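Local atomic coordinates of d-3-phosphoglycerate dehydrogenase oxidoreductase protein (PDB entry 3GG9), a protein that probably acts as an NAD-dependent dehydrogenase of the D-isomer-specific 2-hydroxyacid family, putatively oxidising D-3-phosphoglycerate. Residues A6-Y11 / E50-I55; V61-L66 / H88-A93; G98-E103 / D329-P334. All coordinates share one frame; numbering follows the deposited sequence. Where two conformers were deposited one is given.

Contact 1: residues A6-Y11 / E50-I55; sequences AVLDDY and EALVLI. Unlike the reference sequence in segment 50-55: Leu52 (reference Ile).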
ATOM      1  N   ALA A   6      11.740 -33.171   3.112  1.00 30.16           N
ATOM      2  CA  ALA A   6      10.855 -32.482   2.194  1.00 31.04           C
ATOM      3  C   ALA A   6      10.283 -31.217   2.824  1.00 28.75           C
ATOM      4  O   ALA A   6       9.922 -31.205   4.005  1.00 28.90           O
ATOM      5  CB  ALA A   6       9.743 -33.385   1.729  1.00 30.48           C
ATOM      6  N   VAL A   7      10.231 -30.158   2.013  1.00 29.85           N
ATOM      7  CA  VAL A   7       9.581 -28.908   2.371  1.00 28.37           C
ATOM      8  C   VAL A   7       8.365 -28.777   1.453  1.00 28.60           C
ATOM      9  O   VAL A   7       8.493 -28.825   0.229  1.00 26.89           O
ATOM     10  CB  VAL A   7      10.483 -27.672   2.123  1.00 28.62           C
ATOM     11  CG1 VAL A   7       9.783 -26.412   2.632  1.00 34.43           C
ATOM     12  CG2 VAL A   7      11.874 -27.824   2.770  1.00 26.00           C
ATOM     13  N   LEU A   8       7.197 -28.592   2.054  1.00 23.73           N
ATOM     14  CA  LEU A   8       5.945 -28.540   1.304  1.00 28.24           C
ATOM     15  C   LEU A   8       5.499 -27.102   1.010  1.00 31.78           C
ATOM     16  O   LEU A   8       5.869 -26.180   1.734  1.00 25.69           O
ATOM     17  CB  LEU A   8       4.867 -29.234   2.138  1.00 26.52           C
ATOM     18  CG  LEU A   8       5.028 -30.740   2.384  1.00 29.45           C
ATOM     19  CD1 LEU A   8       3.791 -31.255   3.080  1.00 34.31           C
ATOM     20  CD2 LEU A   8       5.232 -31.482   1.051  1.00 30.68           C
ATOM     21  N   ASP A   9       4.701 -26.936  -0.049  1.00 25.42           N
ATOM     22  CA  ASP A   9       3.878 -25.727  -0.303  1.00 31.68           C
ATOM     23  C   ASP A   9       4.641 -24.410  -0.495  1.00 27.48           C
ATOM     24  O   ASP A   9       4.195 -23.367  -0.030  1.00 24.75           O
ATOM     25  CB  ASP A   9       2.835 -25.529   0.802  1.00 31.32           C
ATOM     26  CG  ASP A   9       2.087 -26.795   1.146  1.00 29.79           C
ATOM     27  OD1 ASP A   9       1.540 -27.430   0.229  1.00 38.06           O
ATOM     28  OD2 ASP A   9       2.032 -27.138   2.347  1.00 31.64           O
ATOM     29  N   ASP A  10       5.778 -24.463  -1.177  1.00 28.42           N
ATOM     30  CA  ASP A  10       6.606 -23.260  -1.389  1.00 32.85           C
ATOM     31  C   ASP A  10       6.386 -22.719  -2.804  1.00 28.72           C
ATOM     32  O   ASP A  10       7.179 -22.992  -3.718  1.00 26.95           O
ATOM     33  CB  ASP A  10       8.075 -23.598  -1.130  1.00 32.39           C
ATOM     34  CG  ASP A  10       9.023 -22.420  -1.387  1.00 30.23           C
ATOM     35  OD1 ASP A  10       8.590 -21.244  -1.382  1.00 29.86           O
ATOM     36  OD2 ASP A  10      10.223 -22.696  -1.604  1.00 31.85           O
ATOM     37  N   TYR A  11       5.324 -21.923  -2.963  1.00 28.39           N
ATOM     38  CA  TYR A  11       4.771 -21.600  -4.289  1.00 30.11           C
ATOM     39  C   TYR A  11       5.754 -20.855  -5.178  1.00 27.54           C
ATOM     40  O   TYR A  11       5.809 -21.107  -6.369  1.00 26.87           O
ATOM     41  CB  TYR A  11       3.417 -20.852  -4.197  1.00 24.70           C
ATOM     42  CG  TYR A  11       2.435 -21.549  -3.287  1.00 26.02           C
ATOM     43  CD1 TYR A  11       1.690 -22.630  -3.734  1.00 26.36           C
ATOM     44  CD2 TYR A  11       2.253 -21.128  -1.969  1.00 17.83           C
ATOM     45  CE1 TYR A  11       0.811 -23.280  -2.899  1.00 27.65           C
ATOM     46  CE2 TYR A  11       1.373 -21.763  -1.123  1.00 21.89           C
ATOM     47  CZ  TYR A  11       0.647 -22.847  -1.600  1.00 31.52           C
ATOM     48  OH  TYR A  11      -0.215 -23.507  -0.765  1.00 32.58           O
ATOM     49  N   GLU A  50      12.033 -38.724   5.848  1.00 30.75           N
ATOM     50  CA  GLU A  50      12.142 -38.935   7.262  1.00 32.72           C
ATOM     51  C   GLU A  50      11.861 -37.640   8.010  1.00 33.49           C
ATOM     52  O   GLU A  50      11.458 -37.673   9.177  1.00 31.75           O
ATOM     53  CB  GLU A  50      13.541 -39.450   7.593  1.00 38.74           C
ATOM     54  CG  GLU A  50      13.953 -40.668   6.764  1.00 44.38           C
ATOM     55  CD  GLU A  50      15.454 -40.800   6.652  1.00 51.58           C
ATOM     56  OE1 GLU A  50      16.091 -41.225   7.641  1.00 58.41           O
ATOM     57  OE2 GLU A  50      15.997 -40.474   5.576  1.00 43.93           O
ATOM     58  N   ALA A  51      12.082 -36.501   7.353  1.00 34.22           N
ATOM     59  CA  ALA A  51      11.812 -35.196   7.983  1.00 32.59           C
ATOM     60  C   ALA A  51      11.007 -34.285   7.084  1.00 31.82           C
ATOM     61  O   ALA A  51      11.334 -34.086   5.920  1.00 31.52           O
ATOM     62  CB  ALA A  51      13.102 -34.507   8.447  1.00 33.10           C
ATOM     63  N   LEU A  52       9.947 -33.718   7.642  1.00 27.19           N
ATOM     64  CA  LEU A  52       9.034 -32.907   6.864  1.00 34.03           C
ATOM     65  C   LEU A  52       9.067 -31.509   7.446  1.00 31.88           C
ATOM     66  O   LEU A  52       8.887 -31.340   8.644  1.00 37.62           O
ATOM     67  CB  LEU A  52       7.628 -33.499   6.961  1.00 34.78           C
ATOM     68  CG  LEU A  52       6.564 -33.260   5.904  1.00 40.15           C
ATOM     69  CD1 LEU A  52       7.069 -33.504   4.492  1.00 38.69           C
ATOM     70  CD2 LEU A  52       5.411 -34.177   6.223  1.00 41.97           C
ATOM     71  N   VAL A  53       9.329 -30.518   6.596  1.00 31.62           N
ATOM     72  CA  VAL A  53       9.228 -29.125   6.995  1.00 26.76           C
ATOM     73  C   VAL A  53       7.916 -28.539   6.462  1.00 30.62           C
ATOM     74  O   VAL A  53       7.646 -28.571   5.252  1.00 29.50           O
ATOM     75  CB  VAL A  53      10.430 -28.279   6.527  1.00 26.26           C
ATOM     76  CG1 VAL A  53      10.269 -26.799   6.978  1.00 25.39           C
ATOM     77  CG2 VAL A  53      11.728 -28.879   7.078  1.00 27.15           C
ATOM     78  N   LEU A  54       7.108 -28.028   7.386  1.00 26.74           N
ATOM     79  CA  LEU A  54       5.826 -27.416   7.053  1.00 29.32           C
ATOM     80  C   LEU A  54       5.925 -25.894   7.115  1.00 28.96           C
ATOM     81  O   LEU A  54       6.545 -25.336   8.031  1.00 29.05           O
ATOM     82  CB  LEU A  54       4.728 -27.900   8.007  1.00 28.11           C
ATOM     83  CG  LEU A  54       4.388 -29.398   8.045  1.00 28.99           C
ATOM     84  CD1 LEU A  54       3.240 -29.669   9.011  1.00 28.57           C
ATOM     85  CD2 LEU A  54       4.022 -29.905   6.655  1.00 32.30           C
ATOM     86  N   ILE A  55       5.312 -25.244   6.132  1.00 25.00           N
ATOM     87  CA  ILE A  55       5.207 -23.790   6.064  1.00 25.84           C
ATOM     88  C   ILE A  55       3.887 -23.368   6.683  1.00 26.80           C
ATOM     89  O   ILE A  55       2.825 -23.504   6.075  1.00 23.81           O
ATOM     90  CB  ILE A  55       5.349 -23.256   4.620  1.00 25.07           C
ATOM     91  CG1 ILE A  55       6.617 -23.808   3.961  1.00 24.89           C
ATOM     92  CG2 ILE A  55       5.297 -21.708   4.597  1.00 19.47           C
ATOM     93  CD1 ILE A  55       6.895 -23.276   2.556  1.00 27.99           C
TER
HETATM   94  O   HOH W   1       3.357 -26.731   4.755  1.00 31.73           O
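Strands 4-7 and 51-54 lie next to each other in the five-stranded parallel sheet of the flavodoxin-like domain that D-2-hydroxyacid dehydrogenases use for substrate binding. The closely packed end is a regular parallel ladder: Ala6 N donates to Ala51 O, Val53 N to Ala6 O at 2.7 Å, and Leu8 N to Val53 O. Each donor sits nearly along the axis of its acceptor carbonyl, and the middle bond is almost straight, with 174° at the hydrogen. Ala6 and Leu52 share one face of the sheet. Leu52 has CG anti to its backbone N (chi1 -156°), so CD1 swings back over the Ala6 methyl, 3.8 Å from CB, and also meets CG of Leu8, whose chain it crosses obliquely. Leu8 and Leu54 run alongside each other, CD1 of Leu8 3.8 Å from CD2 of Leu54. On the other face Val7 and Val53 stand side by side, pointing the same way, with Phe317 and Ile320 of helix 306-324 packed on Val53.

Past Leu8 the ladder stops, and Asp9, with positive phi, turns the chain. Here a water links the backbone N of Ile55 to the Asp9 carboxylate, accepting from the first and donating to OD2. The carboxylate is further fixed by Thr59 and Thr35, so its position does not depend on the water alone. Tyr11, beyond the turn, is partly exposed and meets Trp138 of the second subunit edge-to-face. What fills the interval between the diverging chains is Ile55. With CG1 anti to the carbonyl carbon and CD1 extended beyond it, the Ile55 side chain crosses to residues 6-11, where CD1 of Ile55 reaches CB of Asp10 and presses on Leu8 O at 3.2 Å.

Contact 2: residues V61-L66 / H88-A93; sequences VTRQLL and HIDLEA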
ATOM      1  N   VAL A  61      -1.760 -32.113   8.940  1.00 34.10           N
ATOM      2  CA  VAL A  61      -1.244 -33.456   9.156  1.00 36.59           C
ATOM      3  C   VAL A  61      -2.242 -34.234  10.009  1.00 34.97           C
ATOM      4  O   VAL A  61      -2.408 -33.972  11.206  1.00 32.15           O
ATOM      5  CB  VAL A  61       0.183 -33.427   9.768  1.00 39.04           C
ATOM      6  CG1 VAL A  61       0.621 -34.813  10.242  1.00 37.36           C
ATOM      7  CG2 VAL A  61       1.178 -32.890   8.736  1.00 39.43           C
ATOM      8  N   THR A  62      -2.927 -35.166   9.347  1.00 40.87           N
ATOM      9  CA  THR A  62      -3.970 -35.993   9.950  1.00 38.89           C
ATOM     10  C   THR A  62      -3.417 -37.367  10.366  1.00 41.67           C
ATOM     11  O   THR A  62      -2.365 -37.792   9.874  1.00 42.03           O
ATOM     12  CB  THR A  62      -5.118 -36.213   8.946  1.00 39.40           C
ATOM     13  OG1 THR A  62      -4.627 -36.945   7.817  1.00 38.76           O
ATOM     14  CG2 THR A  62      -5.715 -34.875   8.454  1.00 39.94           C
ATOM     15  N   ARG A  63      -4.135 -38.057  11.259  1.00 43.93           N
ATOM     16  CA  ARG A  63      -3.862 -39.469  11.587  1.00 44.43           C
ATOM     17  C   ARG A  63      -3.861 -40.349  10.335  1.00 43.84           C
ATOM     18  O   ARG A  63      -3.004 -41.229  10.199  1.00 48.57           O
ATOM     19  CB  ARG A  63      -4.879 -40.010  12.607  1.00 45.34           C
ATOM     20  CG  ARG A  63      -4.528 -41.403  13.173  1.00 45.28           C
ATOM     21  CD  ARG A  63      -5.480 -41.869  14.285  1.00 47.43           C
ATOM     22  NE  ARG A  63      -5.264 -41.182  15.561  1.00 46.81           N
ATOM     23  CZ  ARG A  63      -4.380 -41.549  16.492  1.00 48.68           C
ATOM     24  NH1 ARG A  63      -4.280 -40.842  17.611  1.00 48.15           N
ATOM     25  NH2 ARG A  63      -3.590 -42.607  16.316  1.00 46.99           N
ATOM     26  N   GLN A  64      -4.805 -40.092   9.426  1.00 39.06           N
ATOM     27  CA  GLN A  64      -4.921 -40.867   8.192  0.50 44.07           C
ATOM     28  C   GLN A  64      -3.707 -40.696   7.276  1.00 46.06           C
ATOM     29  O   GLN A  64      -3.357 -41.612   6.522  1.00 46.01           O
ATOM     30  CB  GLN A  64      -6.240 -40.575   7.450  0.50 46.70           C
ATOM     31  CG  GLN A  64      -7.028 -39.343   7.927  0.50 52.48           C
ATOM     32  CD  GLN A  64      -7.794 -39.574   9.228  0.50 55.11           C
ATOM     33  OE1 GLN A  64      -7.708 -38.770  10.159  0.50 52.62           O
ATOM     34  NE2 GLN A  64      -8.532 -40.678   9.299  0.50 59.27           N
ATOM     35  N   LEU A  65      -3.067 -39.533   7.350  1.00 46.11           N
ATOM     36  CA  LEU A  65      -1.837 -39.302   6.619  1.00 41.35           C
ATOM     37  C   LEU A  65      -0.696 -40.048   7.296  1.00 36.25           C
ATOM     38  O   LEU A  65       0.056 -40.755   6.627  1.00 41.90           O
ATOM     39  CB  LEU A  65      -1.533 -37.805   6.503  1.00 40.63           C
ATOM     40  CG  LEU A  65      -0.232 -37.446   5.779  1.00 43.62           C
ATOM     41  CD1 LEU A  65      -0.300 -37.811   4.286  1.00 31.86           C
ATOM     42  CD2 LEU A  65       0.098 -35.964   6.013  1.00 34.25           C
ATOM     43  N   LEU A  66      -0.592 -39.911   8.620  1.00 39.02           N
ATOM     44  CA  LEU A  66       0.469 -40.568   9.388  1.00 42.59           C
ATOM     45  C   LEU A  66       0.451 -42.103   9.272  1.00 45.28           C
ATOM     46  O   LEU A  66       1.506 -42.744   9.324  1.00 41.35           O
ATOM     47  CB  LEU A  66       0.434 -40.125  10.848  1.00 39.28           C
ATOM     48  CG  LEU A  66       0.717 -38.633  11.056  1.00 47.99           C
ATOM     49  CD1 LEU A  66       0.204 -38.170  12.400  1.00 49.11           C
ATOM     50  CD2 LEU A  66       2.208 -38.301  10.900  1.00 43.68           C
ATOM     51  N   HIS A  88      -3.589 -27.632  12.936  1.00 47.85           N
ATOM     52  CA  HIS A  88      -3.319 -28.289  11.659  0.50 44.62           C
ATOM     53  C   HIS A  88      -2.445 -29.549  11.797  1.00 40.31           C
ATOM     54  O   HIS A  88      -2.250 -30.281  10.837  1.00 33.58           O
ATOM     55  CB  HIS A  88      -2.759 -27.298  10.633  0.50 44.54           C
ATOM     56  CG  HIS A  88      -1.303 -27.015  10.801  0.50 39.73           C
ATOM     57  ND1 HIS A  88      -0.350 -27.526   9.949  0.50 41.03           N
ATOM     58  CD2 HIS A  88      -0.634 -26.287  11.725  0.50 43.39           C
ATOM     59  CE1 HIS A  88       0.844 -27.124  10.340  0.50 40.86           C
ATOM     60  NE2 HIS A  88       0.702 -26.369  11.414  0.50 43.13           N
ATOM     61  N   ILE A  89      -1.927 -29.805  13.000  1.00 40.28           N
ATOM     62  CA  ILE A  89      -1.210 -31.063  13.253  1.00 42.13           C
ATOM     63  C   ILE A  89      -1.862 -31.872  14.387  1.00 41.86           C
ATOM     64  O   ILE A  89      -2.007 -31.380  15.508  1.00 42.38           O
ATOM     65  CB  ILE A  89       0.311 -30.867  13.547  1.00 45.60           C
ATOM     66  CG1 ILE A  89       0.999 -30.058  12.441  1.00 40.23           C
ATOM     67  CG2 ILE A  89       1.019 -32.229  13.684  1.00 38.95           C
ATOM     68  CD1 ILE A  89       2.381 -29.582  12.834  1.00 43.83           C
ATOM     69  N   ASP A  90      -2.256 -33.109  14.084  1.00 41.37           N
ATOM     70  CA  ASP A  90      -2.772 -34.035  15.107  1.00 39.24           C
ATOM     71  C   ASP A  90      -1.603 -34.540  15.967  1.00 34.35           C
ATOM     72  O   ASP A  90      -0.914 -35.504  15.601  1.00 36.61           O
ATOM     73  CB  ASP A  90      -3.517 -35.191  14.428  1.00 37.49           C
ATOM     74  CG  ASP A  90      -4.327 -36.050  15.409  1.00 44.38           C
ATOM     75  OD1 ASP A  90      -4.082 -36.032  16.635  1.00 50.67           O
ATOM     76  OD2 ASP A  90      -5.215 -36.776  14.931  1.00 39.22           O
ATOM     77  N   LEU A  91      -1.374 -33.862  17.095  1.00 31.66           N
ATOM     78  CA  LEU A  91      -0.200 -34.098  17.927  1.00 36.08           C
ATOM     79  C   LEU A  91      -0.241 -35.454  18.622  1.00 41.60           C
ATOM     80  O   LEU A  91       0.794 -36.107  18.786  1.00 44.88           O
ATOM     81  CB  LEU A  91      -0.043 -32.982  18.969  1.00 32.24           C
ATOM     82  CG  LEU A  91       0.228 -31.596  18.386  1.00 38.89           C
ATOM     83  CD1 LEU A  91       0.435 -30.569  19.495  1.00 38.54           C
ATOM     84  CD2 LEU A  91       1.443 -31.636  17.465  1.00 44.48           C
ATOM     85  N   GLU A  92      -1.445 -35.863  19.024  1.00 47.35           N
ATOM     86  CA  GLU A  92      -1.663 -37.166  19.660  1.00 50.30           C
ATOM     87  C   GLU A  92      -1.377 -38.311  18.690  1.00 45.88           C
ATOM     88  O   GLU A  92      -0.752 -39.300  19.079  1.00 45.23           O
ATOM     89  CB  GLU A  92      -3.083 -37.268  20.237  1.00 53.65           C
ATOM     90  CG  GLU A  92      -3.221 -36.775  21.685  1.00 63.30           C
ATOM     91  CD  GLU A  92      -2.637 -35.386  21.909  1.00 76.94           C
ATOM     92  OE1 GLU A  92      -3.033 -34.438  21.192  1.00 86.44           O
ATOM     93  OE2 GLU A  92      -1.773 -35.243  22.800  1.00 82.58           O
ATOM     94  N   ALA A  93      -1.815 -38.165  17.437  1.00 39.25           N
ATOM     95  CA  ALA A  93      -1.500 -39.155  16.403  1.00 42.47           C
ATOM     96  C   ALA A  93      -0.002 -39.229  16.113  1.00 43.14           C
ATOM     97  O   ALA A  93       0.523 -40.321  15.874  1.00 43.66           O
ATOM     98  CB  ALA A  93      -2.280 -38.901  15.138  1.00 39.72           C
TER
HETATM   99  O   HOH W   2      -6.264 -36.657  12.551  1.00 43.26           O
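The shortest backbone bond between the two segments grips His88 O, which takes a single donor from the facing chain, Val61 N, at 2.7 Å and nearly along the C=O axis. Val61 answers with its own oxygen, which accepts from Asp90 N in an almost straight bond (171° at the hydrogen). Together they make one isolated beta bridge, Val61 with Ile89, in the flavodoxin-like domain, between two loops that each lead into a capped helix. Thr62 is the N-cap of helix 63-66, its OG1 accepting from Leu65 N. Asp90 is the N-cap of helix 91-97; CG lies anti to its backbone N, and OD1 receives Ala93 N at 3.2 Å from above the carboxylate plane.

The second oxygen of Asp90 ties the two helix starts together, since OD2 of Asp90 accepts a hydrogen bond from a water 2.6 Å away, and that water accepts from Arg63 N. Inward of the bridge, CB of Val61 faces CG2 of Ile89, and Leu54 of strand 51-54 packs against both. CD1 of Leu66 reaches the Ala93 methyl from the first turn of its helix.

Arg63 covers that methyl from the outer side. Its chain is extended to CD and then bends (chi3 -74°), folding the guanidinium over Ala93. NH1 of Arg63 goes on to a salt bridge with Asp96, about one turn beyond Ala93 on helix 91-97, whereas no N-H points at Asp90 OD2, so any attraction there would be one of charge alone. One face of the guanidinium thus lies against the Ala93 methyl, CB over its centre and 3.6 Å from CZ of Arg63.

Contact 3: residues G98-E103 / D329-P334; sequences GVVVLE and DSVANP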
ATOM      1  N   GLY A  98       5.313 -42.040  17.382  1.00 42.83           N
ATOM      2  CA  GLY A  98       6.653 -41.632  17.796  1.00 40.70           C
ATOM      3  C   GLY A  98       7.280 -40.661  16.798  1.00 45.72           C
ATOM      4  O   GLY A  98       8.483 -40.709  16.552  1.00 45.69           O
ATOM      5  N   VAL A  99       6.444 -39.808  16.205  1.00 39.79           N
ATOM      6  CA  VAL A  99       6.882 -38.728  15.313  1.00 38.31           C
ATOM      7  C   VAL A  99       6.989 -37.453  16.139  1.00 38.73           C
ATOM      8  O   VAL A  99       5.981 -37.001  16.700  1.00 41.56           O
ATOM      9  CB  VAL A  99       5.887 -38.532  14.142  1.00 34.46           C
ATOM     10  CG1 VAL A  99       6.218 -37.263  13.329  1.00 39.12           C
ATOM     11  CG2 VAL A  99       5.906 -39.752  13.238  1.00 34.08           C
ATOM     12  N   VAL A 100       8.200 -36.892  16.254  1.00 38.13           N
ATOM     13  CA  VAL A 100       8.360 -35.660  17.022  1.00 38.00           C
ATOM     14  C   VAL A 100       7.978 -34.435  16.206  1.00 34.83           C
ATOM     15  O   VAL A 100       8.317 -34.325  15.029  1.00 37.19           O
ATOM     16  CB  VAL A 100       9.772 -35.482  17.692  1.00 36.54           C
ATOM     17  CG1 VAL A 100       9.981 -36.534  18.764  1.00 42.52           C
ATOM     18  CG2 VAL A 100      10.896 -35.507  16.674  1.00 41.36           C
ATOM     19  N   VAL A 101       7.238 -33.532  16.836  1.00 37.08           N
ATOM     20  CA  VAL A 101       6.867 -32.276  16.205  1.00 33.52           C
ATOM     21  C   VAL A 101       7.730 -31.179  16.802  1.00 31.25           C
ATOM     22  O   VAL A 101       7.734 -30.962  18.015  1.00 35.45           O
ATOM     23  CB  VAL A 101       5.365 -31.974  16.351  1.00 33.70           C
ATOM     24  CG1 VAL A 101       5.041 -30.576  15.811  1.00 32.47           C
ATOM     25  CG2 VAL A 101       4.546 -33.038  15.605  1.00 34.09           C
ATOM     26  N   LEU A 102       8.485 -30.502  15.940  1.00 33.50           N
ATOM     27  CA  LEU A 102       9.403 -29.462  16.391  1.00 27.01           C
ATOM     28  C   LEU A 102       8.749 -28.102  16.201  1.00 29.81           C
ATOM     29  O   LEU A 102       8.115 -27.859  15.178  1.00 27.30           O
ATOM     30  CB  LEU A 102      10.734 -29.544  15.639  1.00 30.98           C
ATOM     31  CG  LEU A 102      11.373 -30.937  15.526  1.00 33.53           C
ATOM     32  CD1 LEU A 102      12.753 -30.850  14.950  1.00 28.17           C
ATOM     33  CD2 LEU A 102      11.409 -31.665  16.852  1.00 26.97           C
ATOM     34  N   GLU A 103       8.877 -27.243  17.204  1.00 25.88           N
ATOM     35  CA  GLU A 103       8.176 -25.964  17.213  1.00 35.43           C
ATOM     36  C   GLU A 103       9.163 -24.858  16.943  1.00 35.36           C
ATOM     37  O   GLU A 103      10.241 -24.801  17.560  1.00 26.83           O
ATOM     38  CB  GLU A 103       7.471 -25.732  18.556  1.00 33.89           C
ATOM     39  CG  GLU A 103       6.742 -24.389  18.662  1.00 45.23           C
ATOM     40  CD  GLU A 103       5.744 -24.329  19.796  1.00 47.82           C
ATOM     41  OE1 GLU A 103       4.674 -23.697  19.607  1.00 52.99           O
ATOM     42  OE2 GLU A 103       6.022 -24.910  20.871  1.00 51.28           O
ATOM     43  N   ASP A 329      14.874 -29.698  23.001  1.00 39.56           N
ATOM     44  CA  ASP A 329      14.138 -28.538  23.522  1.00 39.97           C
ATOM     45  C   ASP A 329      12.983 -28.057  22.642  1.00 33.76           C
ATOM     46  O   ASP A 329      11.985 -27.568  23.152  1.00 36.38           O
ATOM     47  CB  ASP A 329      15.075 -27.371  23.793  1.00 40.53           C
ATOM     48  CG  ASP A 329      16.093 -27.673  24.882  1.00 56.78           C
ATOM     49  OD1 ASP A 329      15.948 -28.699  25.584  1.00 58.34           O
ATOM     50  OD2 ASP A 329      17.046 -26.880  25.035  1.00 51.80           O
ATOM     51  N   SER A 330      13.103 -28.207  21.328  1.00 38.26           N
ATOM     52  CA  SER A 330      12.062 -27.722  20.425  1.00 39.76           C
ATOM     53  C   SER A 330      10.906 -28.693  20.221  1.00 40.27           C
ATOM     54  O   SER A 330       9.977 -28.385  19.468  1.00 38.49           O
ATOM     55  CB  SER A 330      12.656 -27.344  19.078  1.00 33.39           C
ATOM     56  OG  SER A 330      13.099 -28.503  18.399  1.00 31.30           O
ATOM     57  N   VAL A 331      10.959 -29.853  20.880  1.00 41.40           N
ATOM     58  CA  VAL A 331       9.897 -30.868  20.739  1.00 35.53           C
ATOM     59  C   VAL A 331       8.612 -30.399  21.414  1.00 37.06           C
ATOM     60  O   VAL A 331       8.615 -30.079  22.595  1.00 39.94           O
ATOM     61  CB  VAL A 331      10.323 -32.304  21.227  1.00 35.38           C
ATOM     62  CG1 VAL A 331       9.200 -33.325  20.962  1.00 34.78           C
ATOM     63  CG2 VAL A 331      11.566 -32.764  20.495  1.00 34.43           C
ATOM     64  N   ALA A 332       7.538 -30.322  20.624  1.00 36.31           N
ATOM     65  CA  ALA A 332       6.219 -29.930  21.101  1.00 40.14           C
ATOM     66  C   ALA A 332       5.583 -31.048  21.924  1.00 41.36           C
ATOM     67  O   ALA A 332       4.953 -30.777  22.945  1.00 36.39           O
ATOM     68  CB  ALA A 332       5.305 -29.566  19.929  1.00 36.06           C
ATOM     69  N   ASN A 333       5.780 -32.290  21.474  1.00 35.30           N
ATOM     70  CA  ASN A 333       5.159 -33.479  22.063  1.00 35.92           C
ATOM     71  C   ASN A 333       6.194 -34.443  22.671  1.00 37.03           C
ATOM     72  O   ASN A 333       6.437 -35.517  22.124  1.00 41.20           O
ATOM     73  CB  ASN A 333       4.304 -34.181  20.985  1.00 28.85           C
ATOM     74  CG  ASN A 333       5.125 -34.640  19.768  1.00 35.00           C
ATOM     75  OD1 ASN A 333       6.210 -34.114  19.495  1.00 37.87           O
ATOM     76  ND2 ASN A 333       4.614 -35.645  19.047  1.00 35.18           N
ATOM     77  N   PRO A 334       6.817 -34.073  23.810  1.00 43.23           N
ATOM     78  CA  PRO A 334       8.006 -34.825  24.232  1.00 48.75           C
ATOM     79  C   PRO A 334       7.739 -36.301  24.589  1.00 53.23           C
ATOM     80  O   PRO A 334       8.673 -37.104  24.599  1.00 56.19           O
ATOM     81  CB  PRO A 334       8.504 -34.048  25.462  1.00 48.73           C
ATOM     82  CG  PRO A 334       7.812 -32.723  25.401  1.00 47.57           C
ATOM     83  CD  PRO A 334       6.487 -33.013  24.775  1.00 45.08           C
TER
HETATM   84  O   HOH W   3       7.806 -26.809  21.824  1.00 42.88           O
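The side chain of Val331 starts away from the edge strand 100-102, yet its two methyls still divide between two neighbours, Val100 and Leu102, on one face of the sheet. CG1 of Val331, anti to the backbone N, meets CB of Val100 at 4.0 Å, while CG2 touches CD2 of Leu102 at 3.8 Å, and both chains cross that of Val331 obliquely. Ser330 lies beside the same leucine, its OG against CB and CD2 of Leu102, and Asn319 and Ile323 of helix 306-324 close over these two residues. Across the strand, CG1 of Val101 and CB of Ala332 approach loosely at 4.2 Å.

Between these layers the backbones form a single beta bridge, Leu102 with Val331. Ala332 N donates to Val101 O at 2.7 Å, almost straight and along the C=O axis, and Glu103 N donates to Ser330 O.

Further along, the side chain of Asn333 takes over from the main chain. Its CG sits between the backbone N and the carbonyl carbon (chi1 61°), which brings the amide up to the backbone of Val99 and Val101. ND2 of Asn333 donates to Val99 O at 3.0 Å, with the acceptor in the amide plane; OD1 of Asn333 accepts from Val101 N at 2.9 Å, the donor standing 29° above the carbonyl plane. The amide thereby bonds one acceptor and one donor two residues apart, and Thr95 OG1 of helix 91-97 is a further partner of ND2, helping to fix its rotation. At the far end the Glu103 carboxylate is held by Val81 N and Arg83, with a water at OE2.

Such a C-terminal chain, returning from the nucleotide-binding domain through helix 306-324 to line the last strand of the flavodoxin-like domain, is a feature of the D-2-hydroxyacid dehydrogenase fold.

Overall arrangement
All three contacts belong to the same flavodoxin-like domain and lie on one side of the chain's centre. Contacts 1 and 2 touch through Leu54, whose CD1 lies 3.7 Å from CE1 of His88 and 3.8 Å from CG2 of Val61. Contacts 2 and 3 meet where Val101 CG2 packs 3.9 Å from Leu91 CD2. Contacts 1 and 3 involve separate strands of one sheet, with strand 74-77 between them; their centres are about 16 Å apart and they do not touch. Contact 1 is nearest to a bound glycerol, about 9 Å from the Asp10 side chain. The probable NAD site, with its Gly167, Gly169 and Gly172 pattern, belongs to the other domain.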